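Local structure of uncharacterized protein (Bacteroides ovatus, 4DQA) at residues A[197-205]-A[212-220]; A[175-184]-A[277-288]. The protein is of unknown function but probably binds carbohydrate, and joins a DUF1735-type N-terminal domain to a concanavalin A-like lectin/glucanase domain. All coordinates share one frame; numbering follows the deposited sequence.

Overall arrangement
Following the chain from the N terminus, the DUF1735-type domain comes first, and all four segments then lie in the concanavalin A-like region. Segment 175-184 comes first and meets its partner, 277-288, only after the 92 intervening residues, so contact 2 closes a long loop. Contact 1 is nested inside it: 197-205 and 212-220 close a short loop, the turn end of the hairpin of strands 203-208 and 212-213. Contact 2 ties strand 178-180 to the chain leading into and along strand 282-289 of the large antiparallel sheet. The contact centres are about 14 Å apart, and they touch at several places, among them Leu204 CD2 and Ile180 CD1, 3.7 Å apart.

Contact 1 (A[197-205]-A[212-220]); sequences GITPKDYLE and YRVTKPLLT
The Tyr203 ring lies against the backbone of Val214 to Pro217. Lys216 C packs over one face and Pro200 CG, from the ring's own segment, over the opposite one. Val214 O approaches the ring edge near its plane, 3.3 Å from CD2, while Pro217 runs alongside with its CB 3.7 Å from CE1. With chi1 at -85°, CG sits beside the backbone N, and the ring reaches the other segment although its CB does not point there. Next to it along the backbone, Leu218 N donates an almost straight bond to Asp202 O (3.0 Å, 169°), and Val214 N bonds to Leu204 O at 3.1 Å. Between these two bonds a water donates to Asp202 O and Lys216 O and accepts from Leu204 N. A second water links Asp202 OD2 to Leu218 O. Glu205 and Arg213 form an antiparallel non-hydrogen-bonded pair. Arg213 stretches out from CG to NE, passing Thr199 with CD 3.6 Å from OG1, and NH1 bonds in the guanidinium plane to Val214 O (3.1 Å). Thr199 OG1 in turn donates to Glu205 OE2 (2.7 Å), meeting it from above the carboxylate plane, and Arg190 forms a salt bridge with the other oxygen. Further out, a type I turn from Pro200 to Tyr203 presents Asp202 to Pro217, and Leu204 packs on Val226 and Ile239 of strands 223-231 and 236-241 in the large sheet. Beyond the Glu205-Arg213 pair, direct bonds and a bridging water thus share the backbone polar groups: Asp202 O takes both Leu218 N and the water, which also joins Leu204 N to Lys216 O.

Contact 2 (A[175-184]-A[277-288]); sequences LDNNTIMGTE and RPFHGKMSEVRV
Arg277 O is gripped twice by Thr179, whose backbone N (2.9 Å) and OG1 (2.7 Å) both donate to it from opposite faces of the carbonyl plane. With OG1 beside the backbone N (chi1 -60°), one residue can supply both donors. In this concanavalin A-like domain, the grip joins strand 178-180, with a classic beta bulge where Ile180 and Met181 both face Leu189, to the loop leading into strand 282-289. The Arg277 side chain runs extended across the amide of Asn177, Arg277 CD lying 3.5 Å from Asn177 CG, with amide and guanidinium planes 33° apart. Its NH1 makes a salt bridge with Glu184 OE2, a weak hydrogen bond of 3.1 Å, the carboxylate standing almost perpendicular to the guanidinium. A water between NH1 and Glu184 OE1 supports this pair, and Trp274 O takes NH2; Asn177 ND2 is held by Asp193. Two further waters bridge the segments, one between the backbone oxygens Asn177 O and Pro278 O, the other between the side-chain Asn178 OD1 and His280 N. Leu175 CD1 meets His280 CE1 obliquely at 3.6 Å, and the histidine ring also stacks with Tyr173. Deeper in, selenomethionine Met283 lays its CE over one face of the Phe279 ring. Buried beside that ring, Thr179 O has no hydrogen-bond partner and instead sits 3.2 Å from Phe279 CB.

Contact 1 (A[197-205]-A[212-220])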
loop_
_atom_site.group_PDB
_atom_site.type_symbol
_atom_site.label_atom_id
_atom_site.label_comp_id
_atom_site.label_asym_id
_atom_site.label_seq_id
_atom_site.Cartn_x
_atom_site.Cartn_y
_atom_site.Cartn_z
ATOM N N GLY A 197 12.708 -29.471 -18.506
ATOM C CA GLY A 197 13.532 -29.120 -19.652
ATOM C C GLY A 197 12.933 -28.049 -20.541
ATOM O O GLY A 197 13.453 -27.793 -21.627
ATOM N N ILE A 198 11.853 -27.415 -20.082
ATOM C CA ILE A 198 11.189 -26.387 -20.870
ATOM C C ILE A 198 11.271 -25.028 -20.184
ATOM O O ILE A 198 11.637 -24.031 -20.811
ATOM C CB ILE A 198 9.704 -26.727 -21.108
ATOM C CG1 ILE A 198 9.571 -28.027 -21.902
ATOM C CG2 ILE A 198 9.025 -25.604 -21.861
ATOM C CD1 ILE A 198 10.227 -27.970 -23.251
ATOM N N THR A 199 10.926 -24.986 -18.898
ATOM C CA THR A 199 10.863 -23.727 -18.170
ATOM C C THR A 199 12.118 -23.531 -17.313
ATOM O O THR A 199 12.337 -24.240 -16.338
ATOM C CB THR A 199 9.629 -23.712 -17.267
ATOM O OG1 THR A 199 8.469 -23.892 -18.084
ATOM C CG2 THR A 199 9.524 -22.405 -16.510
ATOM N N PRO A 200 12.949 -22.544 -17.664
ATOM C CA PRO A 200 14.182 -22.294 -16.904
ATOM C C PRO A 200 13.907 -22.007 -15.444
ATOM O O PRO A 200 12.819 -21.510 -15.110
ATOM C CB PRO A 200 14.799 -21.087 -17.620
ATOM C CG PRO A 200 14.213 -21.134 -18.983
ATOM C CD PRO A 200 12.810 -21.617 -18.796
ATOM N N LYS A 201 14.895 -22.305 -14.594
ATOM C CA LYS A 201 14.745 -22.280 -13.136
ATOM C C LYS A 201 14.320 -20.929 -12.580
ATOM O O LYS A 201 13.765 -20.842 -11.498
ATOM C CB LYS A 201 16.063 -22.662 -12.468
ATOM C CG LYS A 201 17.192 -21.654 -12.715
ATOM C CD LYS A 201 18.546 -22.095 -12.136
ATOM C CE LYS A 201 19.634 -21.047 -12.510
ATOM N NZ LYS A 201 21.015 -21.353 -12.007
ATOM N N ASP A 202 14.614 -19.875 -13.343
ATOM C CA ASP A 202 14.374 -18.510 -12.903
ATOM C C ASP A 202 13.249 -17.803 -13.656
ATOM O O ASP A 202 13.102 -16.560 -13.568
ATOM C CB ASP A 202 15.689 -17.689 -12.889
ATOM C CG ASP A 202 16.545 -17.856 -14.148
ATOM O OD1 ASP A 202 16.104 -18.445 -15.159
ATOM O OD2 ASP A 202 17.731 -17.417 -14.124
ATOM N N TYR A 203 12.386 -18.575 -14.325
ATOM C CA TYR A 203 11.257 -18.026 -15.085
ATOM C C TYR A 203 9.943 -18.241 -14.348
ATOM O O TYR A 203 9.565 -19.376 -14.040
ATOM C CB TYR A 203 11.181 -18.667 -16.466
ATOM C CG TYR A 203 12.064 -18.003 -17.494
ATOM C CD1 TYR A 203 13.397 -17.720 -17.213
ATOM C CD2 TYR A 203 11.574 -17.639 -18.727
ATOM C CE1 TYR A 203 14.214 -17.084 -18.145
ATOM C CE2 TYR A 203 12.378 -17.011 -19.657
ATOM C CZ TYR A 203 13.698 -16.748 -19.358
ATOM O OH TYR A 203 14.508 -16.125 -20.283
ATOM N N LEU A 204 9.249 -17.150 -14.065
ATOM C CA LEU A 204 7.916 -17.226 -13.487
ATOM C C LEU A 204 6.955 -17.958 -14.387
ATOM O O LEU A 204 6.944 -17.779 -15.600
ATOM C CB LEU A 204 7.333 -15.838 -13.303
ATOM C CG LEU A 204 7.663 -15.062 -12.071
ATOM C CD1 LEU A 204 7.131 -13.655 -12.274
ATOM C CD2 LEU A 204 7.012 -15.706 -10.842
ATOM N N GLU A 205 6.113 -18.769 -13.786
ATOM C CA GLU A 205 5.229 -19.655 -14.513
ATOM C C GLU A 205 3.994 -19.934 -13.710
ATOM O O GLU A 205 4.052 -20.065 -12.489
ATOM C CB GLU A 205 5.946 -20.984 -14.800
ATOM C CG GLU A 205 5.128 -22.021 -15.529
ATOM C CD GLU A 205 5.945 -23.262 -15.880
ATOM O OE1 GLU A 205 6.504 -23.915 -14.952
ATOM O OE2 GLU A 205 6.030 -23.595 -17.085
ATOM N N TYR A 212 1.413 -21.317 -18.570
ATOM C CA TYR A 212 2.194 -20.432 -19.413
ATOM C C TYR A 212 3.241 -19.751 -18.563
ATOM O O TYR A 212 3.204 -19.833 -17.338
ATOM C CB TYR A 212 1.316 -19.405 -20.141
ATOM C CG TYR A 212 0.643 -18.360 -19.267
ATOM C CD1 TYR A 212 -0.536 -18.645 -18.593
ATOM C CD2 TYR A 212 1.164 -17.079 -19.162
ATOM C CE1 TYR A 212 -1.169 -17.680 -17.809
ATOM C CE2 TYR A 212 0.536 -16.099 -18.375
ATOM C CZ TYR A 212 -0.622 -16.413 -17.700
ATOM O OH TYR A 212 -1.253 -15.436 -16.942
ATOM N N ARG A 213 4.187 -19.093 -19.212
ATOM C CA ARG A 213 5.334 -18.526 -18.526
ATOM C C ARG A 213 5.804 -17.217 -19.130
ATOM O O ARG A 213 5.422 -16.846 -20.254
ATOM C CB ARG A 213 6.485 -19.536 -18.530
ATOM C CG ARG A 213 7.017 -19.851 -19.920
ATOM C CD ARG A 213 8.267 -20.709 -19.783
ATOM N NE ARG A 213 8.826 -21.231 -21.025
ATOM C CZ ARG A 213 9.562 -20.516 -21.869
ATOM N NH1 ARG A 213 9.763 -19.209 -21.636
ATOM N NH2 ARG A 213 10.058 -21.099 -22.969
ATOM N N VAL A 214 6.619 -16.498 -18.371
ATOM C CA VAL A 214 7.227 -15.268 -18.849
ATOM C C VAL A 214 8.426 -15.526 -19.775
ATOM O O VAL A 214 8.751 -16.682 -20.070
ATOM C CB VAL A 214 7.644 -14.366 -17.688
ATOM C CG1 VAL A 214 6.413 -14.055 -16.829
ATOM C CG2 VAL A 214 8.747 -15.030 -16.845
ATOM N N THR A 215 9.068 -14.453 -20.235
ATOM C CA THR A 215 10.130 -14.573 -21.222
ATOM C C THR A 215 11.464 -13.908 -20.809
ATOM O O THR A 215 12.367 -13.771 -21.621
ATOM C CB THR A 215 9.635 -14.045 -22.596
ATOM O OG1 THR A 215 9.168 -12.719 -22.445
ATOM C CG2 THR A 215 8.478 -14.893 -23.109
ATOM N N LYS A 216 11.580 -13.545 -19.525
ATOM C CA LYS A 216 12.795 -12.972 -18.953
ATOM C C LYS A 216 12.989 -13.583 -17.560
ATOM O O LYS A 216 12.003 -13.851 -16.916
ATOM C CB LYS A 216 12.624 -11.462 -18.787
ATOM C CG LYS A 216 12.271 -10.725 -20.065
ATOM C CD LYS A 216 12.141 -9.234 -19.801
ATOM C CE LYS A 216 10.841 -8.904 -19.101
ATOM N NZ LYS A 216 9.694 -8.760 -20.042
ATOM N N PRO A 217 14.257 -13.744 -17.107
ATOM C CA PRO A 217 14.484 -14.280 -15.754
ATOM C C PRO A 217 14.353 -13.242 -14.642
ATOM O O PRO A 217 14.483 -12.035 -14.880
ATOM C CB PRO A 217 15.925 -14.790 -15.821
ATOM C CG PRO A 217 16.591 -13.867 -16.825
ATOM C CD PRO A 217 15.531 -13.567 -17.842
ATOM N N LEU A 218 14.091 -13.725 -13.432
ATOM C CA LEU A 218 14.247 -12.927 -12.232
ATOM C C LEU A 218 15.655 -13.093 -11.694
ATOM O O LEU A 218 16.271 -14.160 -11.832
ATOM C CB LEU A 218 13.263 -13.358 -11.137
ATOM C CG LEU A 218 11.798 -13.246 -11.478
ATOM C CD1 LEU A 218 10.975 -13.676 -10.279
ATOM C CD2 LEU A 218 11.456 -11.806 -11.878
ATOM N N LEU A 219 16.174 -12.025 -11.103
ATOM C CA LEU A 219 17.417 -12.060 -10.350
ATOM C C LEU A 219 17.186 -12.502 -8.911
ATOM O O LEU A 219 16.078 -12.411 -8.383
ATOM C CB LEU A 219 18.043 -10.657 -10.322
ATOM C CG LEU A 219 18.591 -10.075 -11.618
ATOM C CD1 LEU A 219 18.757 -8.559 -11.445
ATOM C CD2 LEU A 219 19.907 -10.677 -11.953
ATOM N N THR A 220 18.265 -12.961 -8.284
ATOM C CA THR A 220 18.290 -13.163 -6.843
ATOM C C THR A 220 18.588 -11.834 -6.141
ATOM O O THR A 220 19.069 -10.867 -6.751
ATOM C CB THR A 220 19.387 -14.155 -6.401
ATOM O OG1 THR A 220 20.689 -13.617 -6.715
ATOM C CG2 THR A 220 19.221 -15.504 -7.071
HETATM O O HOH W 1 10.957 -14.794 -14.475
HETATM O O HOH W 2 18.394 -15.644 -12.222
#

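Contact 2 (A[175-184]-A[277-288])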
loop_
_atom_site.group_PDB
_atom_site.type_symbol
_atom_site.label_atom_id
_atom_site.label_comp_id
_atom_site.label_asym_id
_atom_site.label_seq_id
_atom_site.Cartn_x
_atom_site.Cartn_y
_atom_site.Cartn_z
ATOM N N LEU A 175 16.286 -23.123 -7.211
ATOM C CA LEU A 175 16.383 -24.518 -7.585
ATOM C C LEU A 175 15.567 -24.738 -8.865
ATOM O O LEU A 175 15.112 -23.778 -9.482
ATOM C CB LEU A 175 15.896 -25.392 -6.423
ATOM C CG LEU A 175 16.796 -25.279 -5.181
ATOM C CD1 LEU A 175 16.282 -26.142 -4.035
ATOM C CD2 LEU A 175 18.254 -25.662 -5.460
ATOM N N ASP A 176 15.377 -25.989 -9.285
ATOM C CA ASP A 176 14.728 -26.241 -10.570
ATOM C C ASP A 176 13.293 -25.719 -10.618
ATOM O O ASP A 176 12.810 -25.295 -11.660
ATOM C CB ASP A 176 14.667 -27.748 -10.874
ATOM C CG ASP A 176 15.972 -28.315 -11.387
ATOM O OD1 ASP A 176 16.871 -27.544 -11.749
ATOM O OD2 ASP A 176 16.064 -29.573 -11.466
ATOM N N ASN A 177 12.594 -25.794 -9.486
ATOM C CA ASN A 177 11.173 -25.461 -9.400
ATOM C C ASN A 177 10.957 -24.929 -7.982
ATOM O O ASN A 177 11.198 -25.672 -7.019
ATOM C CB ASN A 177 10.372 -26.730 -9.693
ATOM C CG ASN A 177 8.890 -26.537 -9.569
ATOM O OD1 ASN A 177 8.410 -25.767 -8.743
ATOM N ND2 ASN A 177 8.139 -27.252 -10.413
ATOM N N ASN A 178 10.530 -23.670 -7.873
ATOM C CA ASN A 178 10.468 -22.918 -6.623
ATOM C C ASN A 178 9.024 -22.453 -6.407
ATOM O O ASN A 178 8.536 -21.633 -7.159
ATOM C CB ASN A 178 11.393 -21.718 -6.739
ATOM C CG ASN A 178 12.793 -22.123 -7.164
ATOM O OD1 ASN A 178 13.599 -22.538 -6.346
ATOM N ND2 ASN A 178 13.075 -22.016 -8.472
ATOM N N THR A 179 8.341 -23.017 -5.419
ATOM C CA THR A 179 6.930 -22.711 -5.185
ATOM C C THR A 179 6.738 -21.313 -4.620
ATOM O O THR A 179 7.347 -20.978 -3.602
ATOM C CB THR A 179 6.358 -23.687 -4.142
ATOM O OG1 THR A 179 6.479 -25.002 -4.637
ATOM C CG2 THR A 179 4.892 -23.418 -3.854
ATOM N N ILE A 180 5.872 -20.511 -5.233
ATOM C CA ILE A 180 5.419 -19.275 -4.581
ATOM C C ILE A 180 4.145 -19.591 -3.829
ATOM O O ILE A 180 4.155 -19.654 -2.605
ATOM C CB ILE A 180 5.269 -18.125 -5.542
ATOM C CG1 ILE A 180 6.629 -17.800 -6.154
ATOM C CG2 ILE A 180 4.772 -16.865 -4.776
ATOM C CD1 ILE A 180 6.536 -16.836 -7.326
HETATM N N MSE A 181 3.047 -19.823 -4.530
HETATM C CA MSE A 181 1.767 -20.075 -3.878
HETATM C C MSE A 181 0.793 -20.785 -4.819
HETATM O O MSE A 181 0.824 -20.532 -6.029
HETATM C CB MSE A 181 1.169 -18.730 -3.426
HETATM C CG MSE A 181 1.185 -17.657 -4.523
HETATM SE SE MSE A 181 0.975 -15.789 -3.951
HETATM C CE MSE A 181 -0.805 -15.953 -3.169
ATOM N N GLY A 182 -0.106 -21.601 -4.270
ATOM C CA GLY A 182 -1.201 -22.147 -5.038
ATOM C C GLY A 182 -1.463 -23.604 -4.747
ATOM O O GLY A 182 -0.961 -24.142 -3.739
ATOM N N THR A 183 -2.202 -24.225 -5.658
ATOM C CA THR A 183 -2.667 -25.577 -5.516
ATOM C C THR A 183 -2.046 -26.422 -6.605
ATOM O O THR A 183 -2.424 -26.342 -7.766
ATOM C CB THR A 183 -4.194 -25.604 -5.561
ATOM O OG1 THR A 183 -4.673 -24.705 -4.550
ATOM C CG2 THR A 183 -4.740 -27.015 -5.324
ATOM N N GLU A 184 -1.055 -27.222 -6.231
ATOM C CA GLU A 184 -0.329 -28.037 -7.195
ATOM C C GLU A 184 -1.249 -28.941 -7.995
ATOM O O GLU A 184 -2.154 -29.588 -7.453
ATOM C CB GLU A 184 0.765 -28.847 -6.486
ATOM C CG GLU A 184 1.474 -29.912 -7.356
ATOM C CD GLU A 184 2.202 -29.378 -8.563
ATOM O OE1 GLU A 184 2.396 -28.145 -8.653
ATOM O OE2 GLU A 184 2.572 -30.207 -9.432
ATOM N N ARG A 277 9.420 -28.793 -3.575
ATOM C CA ARG A 277 9.687 -27.576 -4.328
ATOM C C ARG A 277 9.703 -26.304 -3.459
ATOM O O ARG A 277 9.068 -25.288 -3.766
ATOM C CB ARG A 277 8.709 -27.469 -5.500
ATOM C CG ARG A 277 8.851 -28.627 -6.462
ATOM C CD ARG A 277 7.608 -28.863 -7.295
ATOM N NE ARG A 277 7.681 -30.164 -7.934
ATOM C CZ ARG A 277 6.705 -30.698 -8.652
ATOM N NH1 ARG A 277 5.615 -30.000 -8.919
ATOM N NH2 ARG A 277 6.848 -31.925 -9.122
ATOM N N PRO A 278 10.499 -26.330 -2.385
ATOM C CA PRO A 278 10.514 -25.159 -1.505
ATOM C C PRO A 278 11.097 -23.899 -2.134
ATOM O O PRO A 278 12.083 -23.954 -2.886
ATOM C CB PRO A 278 11.405 -25.593 -0.344
ATOM C CG PRO A 278 12.277 -26.691 -0.916
ATOM C CD PRO A 278 11.419 -27.386 -1.934
ATOM N N PHE A 279 10.509 -22.768 -1.761
ATOM C CA PHE A 279 11.058 -21.471 -2.048
ATOM C C PHE A 279 12.165 -21.162 -1.078
ATOM O O PHE A 279 12.053 -21.451 0.114
ATOM C CB PHE A 279 9.936 -20.464 -1.859
ATOM C CG PHE A 279 10.261 -19.057 -2.287
ATOM C CD1 PHE A 279 10.148 -18.701 -3.607
ATOM C CD2 PHE A 279 10.540 -18.073 -1.365
ATOM C CE1 PHE A 279 10.424 -17.395 -4.012
ATOM C CE2 PHE A 279 10.797 -16.762 -1.766
ATOM C CZ PHE A 279 10.733 -16.431 -3.080
ATOM N N HIS A 280 13.247 -20.546 -1.577
ATOM C CA HIS A 280 14.315 -20.066 -0.718
ATOM C C HIS A 280 14.459 -18.579 -0.893
ATOM O O HIS A 280 14.959 -18.105 -1.923
ATOM C CB HIS A 280 15.623 -20.755 -1.065
ATOM C CG HIS A 280 15.605 -22.209 -0.734
ATOM N ND1 HIS A 280 15.180 -23.172 -1.614
ATOM C CD2 HIS A 280 15.895 -22.850 0.424
ATOM C CE1 HIS A 280 15.253 -24.358 -1.029
ATOM N NE2 HIS A 280 15.659 -24.188 0.210
ATOM N N GLY A 281 13.987 -17.819 0.098
ATOM C CA GLY A 281 13.973 -16.362 0.008
ATOM C C GLY A 281 13.005 -15.779 0.998
ATOM O O GLY A 281 12.671 -16.418 1.991
ATOM N N LYS A 282 12.593 -14.552 0.745
ATOM C CA LYS A 282 11.655 -13.858 1.602
ATOM C C LYS A 282 10.396 -13.488 0.843
ATOM O O LYS A 282 10.432 -13.263 -0.376
ATOM C CB LYS A 282 12.285 -12.598 2.177
ATOM C CG LYS A 282 13.490 -12.847 3.059
ATOM C CD LYS A 282 14.075 -11.505 3.499
ATOM C CE LYS A 282 15.313 -11.623 4.333
ATOM N NZ LYS A 282 16.455 -12.092 3.487
HETATM N N MSE A 283 9.283 -13.391 1.563
HETATM C CA MSE A 283 8.040 -12.909 0.998
HETATM C C MSE A 283 7.445 -11.860 1.916
HETATM O O MSE A 283 7.666 -11.857 3.122
HETATM C CB MSE A 283 6.992 -14.009 0.805
HETATM C CG MSE A 283 7.492 -15.158 -0.048
HETATM SE SE MSE A 283 5.970 -16.222 -0.639
HETATM C CE MSE A 283 6.883 -17.905 -0.950
ATOM N N SER A 284 6.640 -11.015 1.310
ATOM C CA SER A 284 5.921 -9.957 2.012
ATOM C C SER A 284 4.635 -9.694 1.265
ATOM O O SER A 284 4.556 -9.854 0.050
ATOM C CB SER A 284 6.796 -8.718 2.047
ATOM O OG SER A 284 6.114 -7.559 2.528
ATOM N N GLU A 285 3.598 -9.261 1.973
ATOM C CA GLU A 285 2.365 -8.803 1.315
ATOM C C GLU A 285 1.796 -9.857 0.370
ATOM O O GLU A 285 1.458 -9.585 -0.797
ATOM C CB GLU A 285 2.577 -7.480 0.585
ATOM C CG GLU A 285 2.940 -6.343 1.479
ATOM C CD GLU A 285 1.825 -6.006 2.452
ATOM O OE1 GLU A 285 0.693 -5.746 1.986
ATOM O OE2 GLU A 285 2.057 -6.048 3.686
ATOM N N VAL A 286 1.663 -11.053 0.912
ATOM C CA VAL A 286 1.118 -12.201 0.176
ATOM C C VAL A 286 -0.399 -12.180 0.234
ATOM O O VAL A 286 -0.973 -12.114 1.323
ATOM C CB VAL A 286 1.620 -13.504 0.803
ATOM C CG1 VAL A 286 1.009 -14.718 0.132
ATOM C CG2 VAL A 286 3.139 -13.581 0.773
ATOM N N ARG A 287 -1.052 -12.185 -0.925
ATOM C CA ARG A 287 -2.512 -12.065 -0.978
ATOM C C ARG A 287 -3.144 -12.977 -1.982
ATOM O O ARG A 287 -2.587 -13.231 -3.041
ATOM C CB ARG A 287 -2.933 -10.634 -1.318
ATOM C CG ARG A 287 -2.196 -9.566 -0.519
ATOM C CD ARG A 287 -2.621 -8.169 -0.972
ATOM N NE ARG A 287 -1.709 -7.169 -0.413
ATOM C CZ ARG A 287 -1.295 -6.090 -1.045
ATOM N NH1 ARG A 287 -1.716 -5.817 -2.273
ATOM N NH2 ARG A 287 -0.464 -5.257 -0.440
ATOM N N VAL A 288 -4.369 -13.396 -1.679
ATOM C CA VAL A 288 -5.223 -14.054 -2.664
ATOM C C VAL A 288 -6.530 -13.285 -2.682
ATOM O O VAL A 288 -7.085 -12.988 -1.622
ATOM C CB VAL A 288 -5.535 -15.496 -2.303
ATOM C CG1 VAL A 288 -6.491 -16.105 -3.339
ATOM C CG2 VAL A 288 -4.271 -16.331 -2.247
HETATM O O HOH W 3 12.734 -25.878 -4.744
HETATM O O HOH W 4 13.946 -20.801 -4.282
HETATM O O HOH W 5 4.887 -27.200 -8.887
#